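Local coordinates for ABC transporter, periplasmic solute-binding protein (Rhizobium meliloti, PDB 4WED) that probably serves as the periplasmic solute-binding component of an ABC transporter, capturing a peptide-like or nickel-containing ligand for import, at residues H54-W58 against A59-L63; M160-L163 against S164-R167. All coordinates share one frame; numbering follows the deposited sequence.

Contact 1: residues H54-W58 against A59-L63. With NA (sodium ion), chain B.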
loop_
_atom_site.group_PDB
_atom_site.type_symbol
_atom_site.label_atom_id
_atom_site.label_comp_id
_atom_site.label_asym_id
_atom_site.label_seq_id
_atom_site.Cartn_x
_atom_site.Cartn_y
_atom_site.Cartn_z
ATOM N N HIS A 54 -6.130 11.560 -13.310
ATOM C CA HIS A 54 -6.101 10.136 -12.910
ATOM C C HIS A 54 -5.904 9.110 -14.054
ATOM O O HIS A 54 -6.362 7.961 -13.959
ATOM C CB HIS A 54 -7.364 9.809 -12.094
ATOM C CG HIS A 54 -8.647 9.892 -12.870
ATOM N ND1 HIS A 54 -9.211 11.091 -13.258
ATOM C CD2 HIS A 54 -9.499 8.926 -13.291
ATOM C CE1 HIS A 54 -10.338 10.860 -13.909
ATOM N NE2 HIS A 54 -10.540 9.555 -13.934
ATOM N N TYR A 55 -5.193 9.509 -15.108
ATOM C CA TYR A 55 -5.040 8.653 -16.292
ATOM C C TYR A 55 -3.662 7.995 -16.485
ATOM O O TYR A 55 -3.490 7.179 -17.389
ATOM C CB TYR A 55 -5.421 9.444 -17.559
ATOM C CG TYR A 55 -6.864 9.901 -17.556
ATOM C CD1 TYR A 55 -7.915 8.994 -17.764
ATOM C CD2 TYR A 55 -7.180 11.229 -17.334
ATOM C CE1 TYR A 55 -9.237 9.410 -17.752
ATOM C CE2 TYR A 55 -8.496 11.659 -17.314
ATOM C CZ TYR A 55 -9.523 10.755 -17.520
ATOM O OH TYR A 55 -10.829 11.227 -17.497
ATOM N N ALA A 56 -2.674 8.346 -15.680
ATOM C CA ALA A 56 -1.336 7.804 -15.891
ATOM C C ALA A 56 -1.011 6.612 -15.011
ATOM O O ALA A 56 -1.650 6.378 -13.985
ATOM C CB ALA A 56 -0.282 8.873 -15.675
ATOM N N ILE A 57 0.004 5.867 -15.434
ATOM C CA ILE A 57 0.726 4.979 -14.537
ATOM C C ILE A 57 1.526 5.856 -13.560
ATOM O O ILE A 57 2.388 6.615 -13.977
ATOM C CB ILE A 57 1.715 4.055 -15.295
ATOM C CG1 ILE A 57 0.986 3.169 -16.302
ATOM C CG2 ILE A 57 2.515 3.195 -14.304
ATOM C CD1 ILE A 57 1.923 2.297 -17.112
ATOM N N TRP A 58 1.240 5.711 -12.265
ATOM C CA TRP A 58 1.857 6.523 -11.191
ATOM C C TRP A 58 3.380 6.503 -11.229
ATOM O O TRP A 58 4.025 7.534 -11.164
ATOM C CB TRP A 58 1.384 6.056 -9.817
ATOM C CG TRP A 58 -0.107 6.180 -9.599
ATOM C CD1 TRP A 58 -0.781 7.265 -9.164
ATOM C CD2 TRP A 58 -1.086 5.145 -9.776
ATOM N NE1 TRP A 58 -2.130 6.997 -9.084
ATOM C CE2 TRP A 58 -2.341 5.695 -9.435
ATOM C CE3 TRP A 58 -1.017 3.803 -10.180
ATOM C CZ2 TRP A 58 -3.522 4.965 -9.506
ATOM C CZ3 TRP A 58 -2.189 3.066 -10.257
ATOM C CH2 TRP A 58 -3.436 3.655 -9.923
ATOM N N ALA A 59 3.956 5.318 -11.349
ATOM C CA ALA A 59 5.395 5.189 -11.374
ATOM C C ALA A 59 6.076 6.031 -12.450
ATOM O O ALA A 59 7.217 6.428 -12.308
ATOM C CB ALA A 59 5.753 3.729 -11.535
ATOM N N ILE A 60 5.375 6.323 -13.526
ATOM C CA ILE A 60 5.935 7.163 -14.604
ATOM C C ILE A 60 5.963 8.590 -14.185
ATOM O O ILE A 60 6.964 9.272 -14.401
ATOM C CB ILE A 60 5.083 7.114 -15.895
ATOM C CG1 ILE A 60 4.957 5.676 -16.428
ATOM C CG2 ILE A 60 5.677 7.991 -16.986
ATOM C CD1 ILE A 60 6.267 4.974 -16.757
ATOM N N GLN A 61 4.902 9.025 -13.527
ATOM C CA GLN A 61 4.789 10.372 -12.995
ATOM C C GLN A 61 5.889 10.607 -11.993
ATOM O O GLN A 61 6.448 11.676 -11.909
ATOM C CB GLN A 61 3.430 10.571 -12.347
ATOM C CG GLN A 61 2.352 10.997 -13.310
ATOM C CD GLN A 61 0.975 10.643 -12.840
ATOM O OE1 GLN A 61 0.729 9.553 -12.377
ATOM N NE2 GLN A 61 0.066 11.573 -12.962
ATOM N N ASP A 62 6.212 9.567 -11.250
ATOM C CA ASP A 62 7.234 9.628 -10.234
ATOM C C ASP A 62 8.604 9.913 -10.814
ATOM O O ASP A 62 9.499 10.322 -10.105
ATOM C CB ASP A 62 7.227 8.349 -9.425
ATOM C CG ASP A 62 8.209 8.368 -8.309
ATOM O OD1 ASP A 62 8.284 9.340 -7.559
ATOM O OD2 ASP A 62 8.919 7.386 -8.185
ATOM N N LEU A 63 8.763 9.666 -12.103
ATOM C CA LEU A 63 9.996 9.970 -12.821
ATOM C C LEU A 63 10.411 11.431 -12.920
ATOM O O LEU A 63 11.575 11.738 -12.881
ATOM C CB LEU A 63 9.924 9.390 -14.219
ATOM C CG LEU A 63 10.030 7.885 -14.222
ATOM C CD1 LEU A 63 9.674 7.370 -15.595
ATOM C CD2 LEU A 63 11.445 7.513 -13.840
HETATM NA NA NA B . 9.914 7.764 -6.097
HETATM O O HOH W 1 8.657 9.528 -4.717
HETATM O O HOH W 2 11.232 5.860 -6.870
HETATM O O HOH W 3 10.784 9.268 -7.237
#
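The carbonyl of W58 accepts the amide of D62 (D62 N to W58 O 3.0 Å), the i to i+4 bond of a short helical turn. One residue earlier, I57 at the N-cap offers its backbone oxygen to I60, an i to i+3 bond with 3.0 Å from I60 N to I57 O.

Apolar contacts follow the same turn. CG1 of I60 reaches back to CB of I57 at 3.8 Å, the two side chains crossing at a slant, while I57 CG2 lies near the methyl of A59. The indole of W58 leaves the turn and meets the rings of Y514 and W247 edge-to-face. The Q61 side chain runs back along the turn: its first torsion (chi1 -86°) sets CG beside the backbone N, and the extended chain beyond it brings the carboxamide oxygen against two residues at once, with Q61 OE1 3.4 Å from W58 CA and 3.5 Å from A56 CB. That oxygen probably accepts a hydrogen bond from R167, as does A56 O, so the guanidinium ties the turn to the neighbouring loop.

Metal ligation occupies the far end. With CG anti to the backbone N (chi1 -177°), the D62 carboxylate is carried away from the first turn to the sodium ion, which its two oxygens bind unevenly, D62 OD2 at 2.3 Å and D62 OD1 at 2.7 Å. Three waters and D515 complete the site, and R170 and the amide of M516 hydrogen-bond the same carboxylate.

These two second-shell donors hold the carboxylate in place, and the positive charge of R170 probably offsets some of the negative charge gathered around the ion.

Contact 2: residues M160-L163 against S164-R167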
loop_
_atom_site.group_PDB
_atom_site.type_symbol
_atom_site.label_atom_id
_atom_site.label_comp_id
_atom_site.label_asym_id
_atom_site.label_seq_id
_atom_site.Cartn_x
_atom_site.Cartn_y
_atom_site.Cartn_z
HETATM N N MSE A 160 1.248 14.911 6.329
HETATM C CA MSE A 160 2.503 14.768 5.620
HETATM C C MSE A 160 2.552 13.567 4.722
HETATM O O MSE A 160 3.129 13.605 3.629
HETATM C CB MSE A 160 3.602 14.612 6.664
HETATM C CG MSE A 160 3.838 15.818 7.564
HETATM SE SE MSE A 160 3.512 17.572 6.713
HETATM C CE MSE A 160 5.035 17.702 5.447
ATOM N N GLN A 161 1.960 12.475 5.175
ATOM C CA GLN A 161 1.894 11.271 4.354
ATOM C C GLN A 161 1.142 11.548 3.004
ATOM O O GLN A 161 1.522 11.068 1.932
ATOM C CB GLN A 161 1.202 10.151 5.171
ATOM C CG GLN A 161 1.738 8.758 4.936
ATOM C CD GLN A 161 1.385 7.785 6.047
ATOM O OE1 GLN A 161 1.847 7.937 7.184
ATOM N NE2 GLN A 161 0.570 6.794 5.731
ATOM N N GLU A 162 0.037 12.278 3.100
ATOM C CA GLU A 162 -0.811 12.532 1.964
ATOM C C GLU A 162 -0.045 13.387 0.983
ATOM O O GLU A 162 -0.262 13.296 -0.228
ATOM C CB GLU A 162 -2.089 13.264 2.390
ATOM C CG GLU A 162 -3.193 12.385 2.973
ATOM C CD GLU A 162 -4.556 13.115 3.127
ATOM O OE1 GLU A 162 -4.662 14.346 2.835
ATOM O OE2 GLU A 162 -5.558 12.458 3.529
ATOM N N LEU A 163 0.844 14.234 1.513
ATOM C CA LEU A 163 1.577 15.163 0.680
ATOM C C LEU A 163 2.737 14.457 -0.026
ATOM O O LEU A 163 3.404 15.059 -0.879
ATOM C CB LEU A 163 2.110 16.345 1.500
ATOM C CG LEU A 163 1.082 17.380 2.056
ATOM C CD1 LEU A 163 1.716 18.358 3.043
ATOM C CD2 LEU A 163 0.378 18.142 0.966
ATOM N N SER A 164 3.012 13.219 0.376
ATOM C CA SER A 164 3.988 12.369 -0.323
ATOM C C SER A 164 3.386 11.697 -1.567
ATOM O O SER A 164 4.113 11.150 -2.311
ATOM C CB SER A 164 4.536 11.309 0.583
ATOM O OG SER A 164 3.555 10.301 0.826
ATOM N N TYR A 165 2.079 11.796 -1.824
ATOM C CA TYR A 165 1.484 10.984 -2.879
ATOM C C TYR A 165 2.008 11.356 -4.265
ATOM O O TYR A 165 2.536 12.450 -4.483
ATOM C CB TYR A 165 -0.037 11.148 -2.917
ATOM C CG TYR A 165 -0.825 10.547 -1.794
ATOM C CD1 TYR A 165 -0.213 9.951 -0.687
ATOM C CD2 TYR A 165 -2.218 10.659 -1.795
ATOM C CE1 TYR A 165 -0.971 9.470 0.365
ATOM C CE2 TYR A 165 -2.979 10.166 -0.750
ATOM C CZ TYR A 165 -2.356 9.593 0.327
ATOM O OH TYR A 165 -3.135 9.095 1.340
ATOM N N THR A 166 1.821 10.426 -5.187
ATOM C CA THR A 166 2.293 10.581 -6.553
ATOM C C THR A 166 1.405 11.643 -7.159
ATOM O O THR A 166 1.881 12.541 -7.787
ATOM C CB THR A 166 2.286 9.251 -7.352
ATOM O OG1 THR A 166 3.293 8.364 -6.812
ATOM C CG2 THR A 166 2.623 9.492 -8.856
ATOM N N ARG A 167 0.108 11.559 -6.935
ATOM C CA ARG A 167 -0.812 12.584 -7.406
ATOM C C ARG A 167 -1.879 12.787 -6.351
ATOM O O ARG A 167 -2.172 11.857 -5.621
ATOM C CB ARG A 167 -1.463 12.133 -8.704
ATOM C CG ARG A 167 -2.267 10.862 -8.548
ATOM C CD ARG A 167 -3.152 10.601 -9.743
ATOM N NE ARG A 167 -2.385 10.044 -10.842
ATOM C CZ ARG A 167 -2.699 8.936 -11.489
ATOM N NH1 ARG A 167 -3.775 8.250 -11.166
ATOM N NH2 ARG A 167 -1.923 8.523 -12.462
HETATM O O HOH W 4 -5.843 9.783 1.825
#
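The aromatic ring of Y165 lies against the last turn of helix 159-162, its face turned to the backbone of E162. The CA of E162 sits 3.7 Å from the centroid of the Y165 ring, 22° off the normal, in a CH-pi contact, and the carbonyl oxygen of E162 lies over a face toward the rim, 3.2 Å from Y165 CG. Farther out, the E162 side chain runs alongside the ring, E162 CG 3.7 Å from Y165 OH, with carboxylate and ring planes 49° apart.

A type I turn from E162 to Y165 brings the ring there. Its closing bond, Y165 N to E162 O at 3.2 Å, is fairly straight at hydrogen, and a first torsion of -71° then places the ring's CG beside the backbone N, folding the ring back over the helix end. Just before it, S164 N donates to Q161 O at 3.0 Å. The S164 hydroxyl is modelled implausibly close to that same oxygen, so its exact position is doubtful.

In the next shell a water links E162 OE2 to Y165 OH, the water oxygen 2.8 Å from Y165 OH and in the plane of the ring. The backbone amides of N132 and C133 bind the E162 carboxylate, W130 and P426 touch the Y165 side chain, and R170 hydrogen-bonds the carbonyls of S164 and Y165. With an alanine here, the E162 backbone would probably lose the ring that covers it, and the bridging water its phenolic partner.

A glycerol, probably from the crystallisation liquor, lies near Y165 and may mark a pocket. With two amides fixing the carboxylate and a water joining it to the phenol, the polar groups beside this buried ring have partners.

Contact 1 comes first along the chain, at the start of helix 58-61; contact 2 follows at the end of helix 159-162, and the centres are about 14 Å apart. They meet through the second half of contact 2: R167 NH2 lies 2.6 Å from A56 O and 2.8 Å from Q61 OE1, both probable hydrogen bonds, and T166 packs against W58. R167 thus ties the 164-167 loop to the first helix, whereas R170, just beyond contact 2, alone joins S164 and Y165 to the sodium-binding D62. A glycerol, probably from the crystallisation liquor, lies near W58 and Y165, hydrogen-bonded to the amides of T166 and R167, and may mark a ligand pocket that both contacts border.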